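Local coordinates for protein AtGH3.15 acyl acid amido synthetase (Arabidopsis thaliana, PDB 6E1Q) that conjugates glutamine to the auxin precursor indole-3-butyric acid through ATP-dependent adenylation, and does the same to the herbicide 4-(2,4-dichlorophenoxy)butanoate, at residues C13-L16 against L17-T21; T21-V24 against K25-Q28; D384-G388 against H389-P393. One frame throughout, in Å; residues are numbered along the deposited sequence.

Interaction 1. Residues C13-L16 against L17-T21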
loop_
_atom_site.group_PDB
_atom_site.type_symbol
_atom_site.label_atom_id
_atom_site.label_comp_id
_atom_site.label_asym_id
_atom_site.label_seq_id
_atom_site.Cartn_x
_atom_site.Cartn_y
_atom_site.Cartn_z
ATOM N N CYS A 13 -21.165 16.102 9.156
ATOM C CA CYS A 13 -20.007 15.620 8.411
ATOM C C CYS A 13 -20.422 15.056 7.052
ATOM O O CYS A 13 -19.821 15.389 6.023
ATOM C CB CYS A 13 -19.256 14.577 9.239
ATOM S SG CYS A 13 -18.316 15.280 10.629
ATOM N N LEU A 14 -21.450 14.199 7.031
ATOM C CA LEU A 14 -21.921 13.618 5.778
ATOM C C LEU A 14 -22.456 14.693 4.843
ATOM O O LEU A 14 -22.296 14.602 3.620
ATOM C CB LEU A 14 -23.006 12.576 6.058
ATOM C CG LEU A 14 -22.615 11.401 6.959
ATOM C CD1 LEU A 14 -23.850 10.603 7.344
ATOM C CD2 LEU A 14 -21.600 10.519 6.257
ATOM N N SER A 15 -23.110 15.717 5.401
ATOM C CA SER A 15 -23.582 16.813 4.562
ATOM C C SER A 15 -22.417 17.588 3.953
ATOM O O SER A 15 -22.505 18.044 2.810
ATOM C CB SER A 15 -24.486 17.741 5.368
ATOM O OG SER A 15 -24.691 18.949 4.673
ATOM N N LEU A 16 -21.312 17.728 4.681
ATOM C CA LEU A 16 -20.146 18.402 4.117
ATOM C C LEU A 16 -19.509 17.575 2.998
ATOM O O LEU A 16 -19.046 18.129 1.988
ATOM C CB LEU A 16 -19.123 18.679 5.218
ATOM C CG LEU A 16 -18.013 19.639 4.798
ATOM C CD1 LEU A 16 -18.632 20.929 4.270
ATOM C CD2 LEU A 16 -17.063 19.924 5.955
ATOM N N LEU A 17 -19.456 16.253 3.165
ATOM C CA LEU A 17 -18.930 15.409 2.097
ATOM C C LEU A 17 -19.772 15.547 0.830
ATOM O O LEU A 17 -19.242 15.489 -0.287
ATOM C CB LEU A 17 -18.879 13.952 2.551
ATOM C CG LEU A 17 -17.907 13.559 3.664
ATOM C CD1 LEU A 17 -18.148 12.120 4.100
ATOM C CD2 LEU A 17 -16.450 13.752 3.226
ATOM N N GLU A 18 -21.088 15.720 0.977
ATOM C CA GLU A 18 -21.920 15.961 -0.200
ATOM C C GLU A 18 -21.555 17.287 -0.860
ATOM O O GLU A 18 -21.348 17.343 -2.072
ATOM C CB GLU A 18 -23.410 15.912 0.169
ATOM C CG GLU A 18 -23.878 14.530 0.667
ATOM C CD GLU A 18 -23.513 13.360 -0.275
ATOM O OE1 GLU A 18 -24.028 13.298 -1.409
ATOM O OE2 GLU A 18 -22.720 12.479 0.132
ATOM N N ASP A 19 -21.450 18.364 -0.069
ATOM C CA ASP A 19 -20.984 19.650 -0.594
ATOM C C ASP A 19 -19.670 19.503 -1.351
ATOM O O ASP A 19 -19.533 19.999 -2.478
ATOM C CB ASP A 19 -20.803 20.665 0.540
ATOM C CG ASP A 19 -22.096 20.980 1.264
ATOM O OD1 ASP A 19 -23.176 20.548 0.798
ATOM O OD2 ASP A 19 -22.022 21.647 2.321
ATOM N N LEU A 20 -18.685 18.830 -0.731
ATOM C CA LEU A 20 -17.345 18.733 -1.306
ATOM C C LEU A 20 -17.342 18.009 -2.645
ATOM O O LEU A 20 -16.524 18.325 -3.508
ATOM C CB LEU A 20 -16.399 18.013 -0.345
ATOM C CG LEU A 20 -16.028 18.778 0.927
ATOM C CD1 LEU A 20 -15.222 17.888 1.887
ATOM C CD2 LEU A 20 -15.250 20.036 0.600
ATOM N N THR A 21 -18.223 17.029 -2.835
ATOM C CA THR A 21 -18.273 16.282 -4.090
ATOM C C THR A 21 -19.287 16.853 -5.074
ATOM O O THR A 21 -19.452 16.303 -6.170
ATOM C CB THR A 21 -18.578 14.815 -3.801
ATOM O OG1 THR A 21 -19.768 14.721 -3.008
ATOM C CG2 THR A 21 -17.413 14.188 -3.028
HETATM O O HOH W 1 -21.962 12.000 2.651
#
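The carboxylate of Asp19 lies with one face against the backbone carbonyl of Ser15, whose O stands above that face, 3.3 Å from Asp19 CG. OD1 and this O are both acceptors, so no bond forms between them. Leu16 CD1 comes within 4.0 Å of Asp19 OD2, the two side chains crossing at about a right angle. The other flat group, the carboxylate of Glu18, is turned back along the helix by a bend at chi2 (-52°). Its OE2 accepts from a water at 2.7 Å, and the same water donates to Leu14 O at 2.8 Å. Tyr416 OH also bonds to OE2 and Asn417 ND2 to OE1, so both carboxylate oxygens are satisfied. All this rides on regular alpha-helical i to i+4 bonding in helix 10-22: Leu17 N to Cys13 O, Glu18 N to Leu14 O, Asp19 N to Ser15 O and Leu20 N to Leu16 O, the last at 2.8 Å. Leu14 O is thus gripped by both an amide and the water. Leu16 CG and Leu20 CD1 approach to 4.4 Å one turn apart, and both residues lean on Leu124 of helix 112-132. Leu14 CD2 touches Leu17 CD1 at the same separation, while the side chain of Leu17 lies about 9 Å from that of the substrate-binding Phe332.

Interaction 2. Residues T21-V24 against K25-Q28; sequences TTNV and KQIQ
Asn23 and Gln26 meet where helix 10-22 gives way to helix 24-38. One residue earlier, Thr22 O weakly accepts from a water that also donates to Gln26 OE1 at 2.8 Å. Asn23 itself is the centre of an inverse gamma turn, closed by a weak bond from Val24 N to Thr22 O. It occupies the N-cap position of the second helix, but its side chain makes no capping bond. Instead, Asn23 OD1 takes a weak, bent bond from Gln26 NE2 (3.2 Å, 125° at the hydrogen), with the two amide planes 78° apart. The Gln26 chain, bent at chi2, folds its amide back over CA and CB of Asn23. Asn23 O accepts from Ile27 N at 2.9 Å, and Ile27 CG1 packs against the same oxygen. At Val24, the carbonyl O receives Gln28 N at 2.9 Å, while the side chain faces Pro352, Leu382 and Ala419. The Gln28 amide is held elsewhere, by Pro352, Gly355 and Phe357. The helix start therefore rests on main-chain bonds, and the weak, bent pairing of Asn23 with Gln26 probably adds little to its stability.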
loop_
_atom_site.group_PDB
_atom_site.type_symbol
_atom_site.label_atom_id
_atom_site.label_comp_id
_atom_site.label_asym_id
_atom_site.label_seq_id
_atom_site.Cartn_x
_atom_site.Cartn_y
_atom_site.Cartn_z
ATOM N N THR A 21 -18.223 17.029 -2.835
ATOM C CA THR A 21 -18.273 16.282 -4.090
ATOM C C THR A 21 -19.287 16.853 -5.074
ATOM O O THR A 21 -19.452 16.303 -6.170
ATOM C CB THR A 21 -18.578 14.815 -3.801
ATOM O OG1 THR A 21 -19.768 14.721 -3.008
ATOM C CG2 THR A 21 -17.413 14.188 -3.028
ATOM N N THR A 22 -19.966 17.946 -4.716
ATOM C CA THR A 22 -20.922 18.599 -5.605
ATOM C C THR A 22 -20.342 19.854 -6.249
ATOM O O THR A 22 -20.477 20.054 -7.455
ATOM C CB THR A 22 -22.210 18.938 -4.834
ATOM O OG1 THR A 22 -22.812 17.718 -4.380
ATOM C CG2 THR A 22 -23.227 19.730 -5.710
ATOM N N ASN A 23 -19.670 20.690 -5.470
ATOM C CA ASN A 23 -19.109 21.943 -5.972
ATOM C C ASN A 23 -17.662 21.772 -6.416
ATOM O O ASN A 23 -16.772 22.540 -6.047
ATOM C CB ASN A 23 -19.238 23.016 -4.905
ATOM C CG ASN A 23 -20.652 23.147 -4.423
ATOM O OD1 ASN A 23 -21.557 23.320 -5.228
ATOM N ND2 ASN A 23 -20.861 23.047 -3.115
ATOM N N VAL A 24 -17.440 20.762 -7.255
ATOM C CA VAL A 24 -16.077 20.328 -7.547
ATOM C C VAL A 24 -15.330 21.394 -8.346
ATOM O O VAL A 24 -14.205 21.768 -8.005
ATOM C CB VAL A 24 -16.110 18.967 -8.267
ATOM C CG1 VAL A 24 -14.695 18.421 -8.491
ATOM C CG2 VAL A 24 -16.968 17.961 -7.458
ATOM N N LYS A 25 -15.957 21.922 -9.398
ATOM C CA LYS A 25 -15.276 22.889 -10.257
ATOM C C LYS A 25 -14.900 24.143 -9.472
ATOM O O LYS A 25 -13.761 24.624 -9.553
ATOM C CB LYS A 25 -16.169 23.209 -11.477
ATOM C CG LYS A 25 -15.518 24.138 -12.492
ATOM C CD LYS A 25 -14.897 23.314 -13.642
ATOM C CE LYS A 25 -13.945 24.124 -14.530
ATOM N NZ LYS A 25 -12.989 23.255 -15.285
ATOM N N GLN A 26 -15.829 24.642 -8.654
ATOM C CA GLN A 26 -15.567 25.835 -7.859
ATOM C C GLN A 26 -14.479 25.585 -6.818
ATOM O O GLN A 26 -13.615 26.439 -6.596
ATOM C CB GLN A 26 -16.857 26.299 -7.184
ATOM C CG GLN A 26 -18.067 26.386 -8.132
ATOM C CD GLN A 26 -18.942 25.126 -8.121
ATOM O OE1 GLN A 26 -18.614 24.115 -8.750
ATOM N NE2 GLN A 26 -20.062 25.190 -7.407
ATOM N N ILE A 27 -14.505 24.424 -6.159
ATOM C CA ILE A 27 -13.509 24.157 -5.128
ATOM C C ILE A 27 -12.122 24.016 -5.748
ATOM O O ILE A 27 -11.144 24.597 -5.263
ATOM C CB ILE A 27 -13.896 22.913 -4.308
ATOM C CG1 ILE A 27 -15.180 23.190 -3.519
ATOM C CG2 ILE A 27 -12.757 22.559 -3.360
ATOM C CD1 ILE A 27 -15.781 21.966 -2.851
ATOM N N GLN A 28 -12.014 23.237 -6.822
ATOM C CA GLN A 28 -10.741 23.132 -7.531
ATOM C C GLN A 28 -10.171 24.503 -7.887
ATOM O O GLN A 28 -9.011 24.803 -7.579
ATOM C CB GLN A 28 -10.919 22.280 -8.783
ATOM C CG GLN A 28 -10.916 20.790 -8.486
ATOM C CD GLN A 28 -9.548 20.283 -8.079
ATOM O OE1 GLN A 28 -8.708 20.021 -8.931
ATOM N NE2 GLN A 28 -9.318 20.133 -6.774
HETATM O O HOH W 2 -20.809 22.684 -9.661
#

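Interaction 3. Residues D384-G388 against H389-P393; sequences DVKIG and HDYEP
With CG placed anti to its carbonyl carbon (chi1 -64°), Tyr391 sends its ring back across the preceding turn, laying it over Val385 and bringing its hydroxyl to the backbone of Lys386. Lys386 N donates to Tyr391 OH at 2.8 Å with an N-H...O angle of 146°. Val385 CG2 sits over one face of the ring, 3.6 Å from its centroid and 15° off the normal, a close CH-pi contact displaced toward CE2. Lys386 O lies at the ring edge, in plane. A phenylalanine in place of Tyr391 could still lie on Val385, but without the hydroxyl Lys386 N would probably be left without this acceptor and the turn held less firmly to the strand. At the exposed surface, Lys386 and His389 run side by side and point the same way. Lys386 CB lies over one face of the imidazole, 4.0 Å from the centroid, and the bent lysine chain carries CE to 3.7 Å from His389 NE2. The ammonium itself does not contact the ring nitrogen. In the backbone of the same two residues, His389 N bonds to Lys386 O at 3.2 Å, closing the turn. Gly388 has a positive phi, at which a side chain would be jammed against the carbonyl O of Ile387. Phe359 and Glu361 of strand 356-361 pack on the buried Tyr391, and its backbone pairs with Leu410. This is a type II beta turn from Lys386 to His389 that leads into strand 390-396, which runs antiparallel to both strand 356-361 and strand 404-416 in the GH3 central domain.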
loop_
_atom_site.group_PDB
_atom_site.type_symbol
_atom_site.label_atom_id
_atom_site.label_comp_id
_atom_site.label_asym_id
_atom_site.label_seq_id
_atom_site.Cartn_x
_atom_site.Cartn_y
_atom_site.Cartn_z
ATOM N N ASP A 384 -13.031 17.196 -16.292
ATOM C CA ASP A 384 -13.031 16.924 -17.728
ATOM C C ASP A 384 -12.555 15.522 -18.070
ATOM O O ASP A 384 -12.390 15.197 -19.248
ATOM C CB ASP A 384 -12.162 17.943 -18.441
ATOM C CG ASP A 384 -12.715 19.320 -18.311
ATOM O OD1 ASP A 384 -13.963 19.430 -18.302
ATOM O OD2 ASP A 384 -11.920 20.272 -18.190
ATOM N N VAL A 385 -12.317 14.696 -17.060
ATOM C CA VAL A 385 -11.902 13.322 -17.283
ATOM C C VAL A 385 -12.998 12.528 -18.029
ATOM O O VAL A 385 -14.192 12.837 -17.934
ATOM C CB VAL A 385 -11.581 12.767 -15.882
ATOM C CG1 VAL A 385 -12.545 11.682 -15.453
ATOM C CG2 VAL A 385 -10.095 12.415 -15.738
ATOM N N LYS A 386 -12.587 11.504 -18.787
ATOM C CA LYS A 386 -13.479 10.721 -19.649
ATOM C C LYS A 386 -13.677 9.324 -19.078
ATOM O O LYS A 386 -12.698 8.612 -18.834
ATOM C CB LYS A 386 -12.909 10.576 -21.063
ATOM C CG LYS A 386 -13.052 11.761 -21.970
ATOM C CD LYS A 386 -13.305 11.272 -23.391
ATOM C CE LYS A 386 -12.208 11.706 -24.336
ATOM N NZ LYS A 386 -12.589 12.929 -25.102
ATOM N N ILE A 387 -14.938 8.907 -18.912
ATOM C CA ILE A 387 -15.185 7.608 -18.292
ATOM C C ILE A 387 -14.620 6.502 -19.171
ATOM O O ILE A 387 -14.811 6.503 -20.393
ATOM C CB ILE A 387 -16.686 7.401 -18.041
ATOM C CG1 ILE A 387 -17.226 8.458 -17.070
ATOM C CG2 ILE A 387 -16.940 6.007 -17.464
ATOM C CD1 ILE A 387 -16.344 8.644 -15.848
ATOM N N GLY A 388 -13.922 5.547 -18.545
ATOM C CA GLY A 388 -13.315 4.424 -19.231
ATOM C C GLY A 388 -11.884 4.634 -19.687
ATOM O O GLY A 388 -11.239 3.661 -20.088
ATOM N N HIS A 389 -11.374 5.870 -19.641
ATOM C CA HIS A 389 -10.015 6.205 -20.045
ATOM C C HIS A 389 -9.054 6.175 -18.852
ATOM O O HIS A 389 -9.445 6.407 -17.700
ATOM C CB HIS A 389 -9.973 7.596 -20.680
ATOM C CG HIS A 389 -10.590 7.677 -22.044
ATOM N ND1 HIS A 389 -11.585 6.823 -22.471
ATOM C CD2 HIS A 389 -10.346 8.516 -23.076
ATOM C CE1 HIS A 389 -11.929 7.134 -23.708
ATOM N NE2 HIS A 389 -11.204 8.168 -24.093
ATOM N N ASP A 390 -7.775 5.919 -19.148
ATOM C CA ASP A 390 -6.731 5.745 -18.140
ATOM C C ASP A 390 -5.986 7.055 -17.972
ATOM O O ASP A 390 -5.741 7.761 -18.950
ATOM C CB ASP A 390 -5.731 4.646 -18.536
ATOM C CG ASP A 390 -6.325 3.230 -18.438
ATOM O OD1 ASP A 390 -7.447 3.074 -17.920
ATOM O OD2 ASP A 390 -5.661 2.264 -18.869
ATOM N N TYR A 391 -5.598 7.364 -16.733
ATOM C CA TYR A 391 -4.957 8.635 -16.453
ATOM C C TYR A 391 -3.904 8.479 -15.368
ATOM O O TYR A 391 -4.034 7.644 -14.470
ATOM C CB TYR A 391 -5.968 9.672 -15.999
ATOM C CG TYR A 391 -7.020 10.059 -17.015
ATOM C CD1 TYR A 391 -6.791 11.089 -17.926
ATOM C CD2 TYR A 391 -8.257 9.430 -17.028
ATOM C CE1 TYR A 391 -7.776 11.465 -18.848
ATOM C CE2 TYR A 391 -9.247 9.792 -17.936
ATOM C CZ TYR A 391 -9.001 10.807 -18.842
ATOM O OH TYR A 391 -9.991 11.166 -19.730
ATOM N N GLU A 392 -2.887 9.332 -15.432
ATOM C CA GLU A 392 -1.936 9.489 -14.343
ATOM C C GLU A 392 -2.215 10.800 -13.623
ATOM O O GLU A 392 -2.230 11.853 -14.272
ATOM C CB GLU A 392 -0.494 9.457 -14.870
ATOM C CG GLU A 392 0.529 9.785 -13.781
ATOM C CD GLU A 392 1.982 9.772 -14.256
ATOM O OE1 GLU A 392 2.247 9.768 -15.481
ATOM O OE2 GLU A 392 2.861 9.778 -13.372
ATOM N N PRO A 393 -2.431 10.815 -12.308
ATOM C CA PRO A 393 -2.710 12.093 -11.638
ATOM C C PRO A 393 -1.494 13.008 -11.649
ATOM O O PRO A 393 -0.347 12.563 -11.573
ATOM C CB PRO A 393 -3.085 11.681 -10.208
ATOM C CG PRO A 393 -3.414 10.211 -10.302
ATOM C CD PRO A 393 -2.481 9.684 -11.371
#

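Overall arrangement
Interactions 1 and 2 are consecutive: they share Thr21, and Ile27 CD1 of the second packs on Leu20 O of the first, so the start of helix 24-38 lies against the end of helix 10-22. Interaction 3 belongs to the central-domain strands, its centre about 17 Å from that of interaction 2; Lys25 NZ and Asp384 OD2 approach one another between them. Each contact has a buried and an exposed part: Leu17 and Leu20 against Asp19 in interaction 1, Val24 and Gln28 against Lys25 and Gln26 in interaction 2, Val385 and Tyr391 against Lys386 and His389 in interaction 3. Regular helical bonding marks the first, a helix junction the second, aromatic contacts the third.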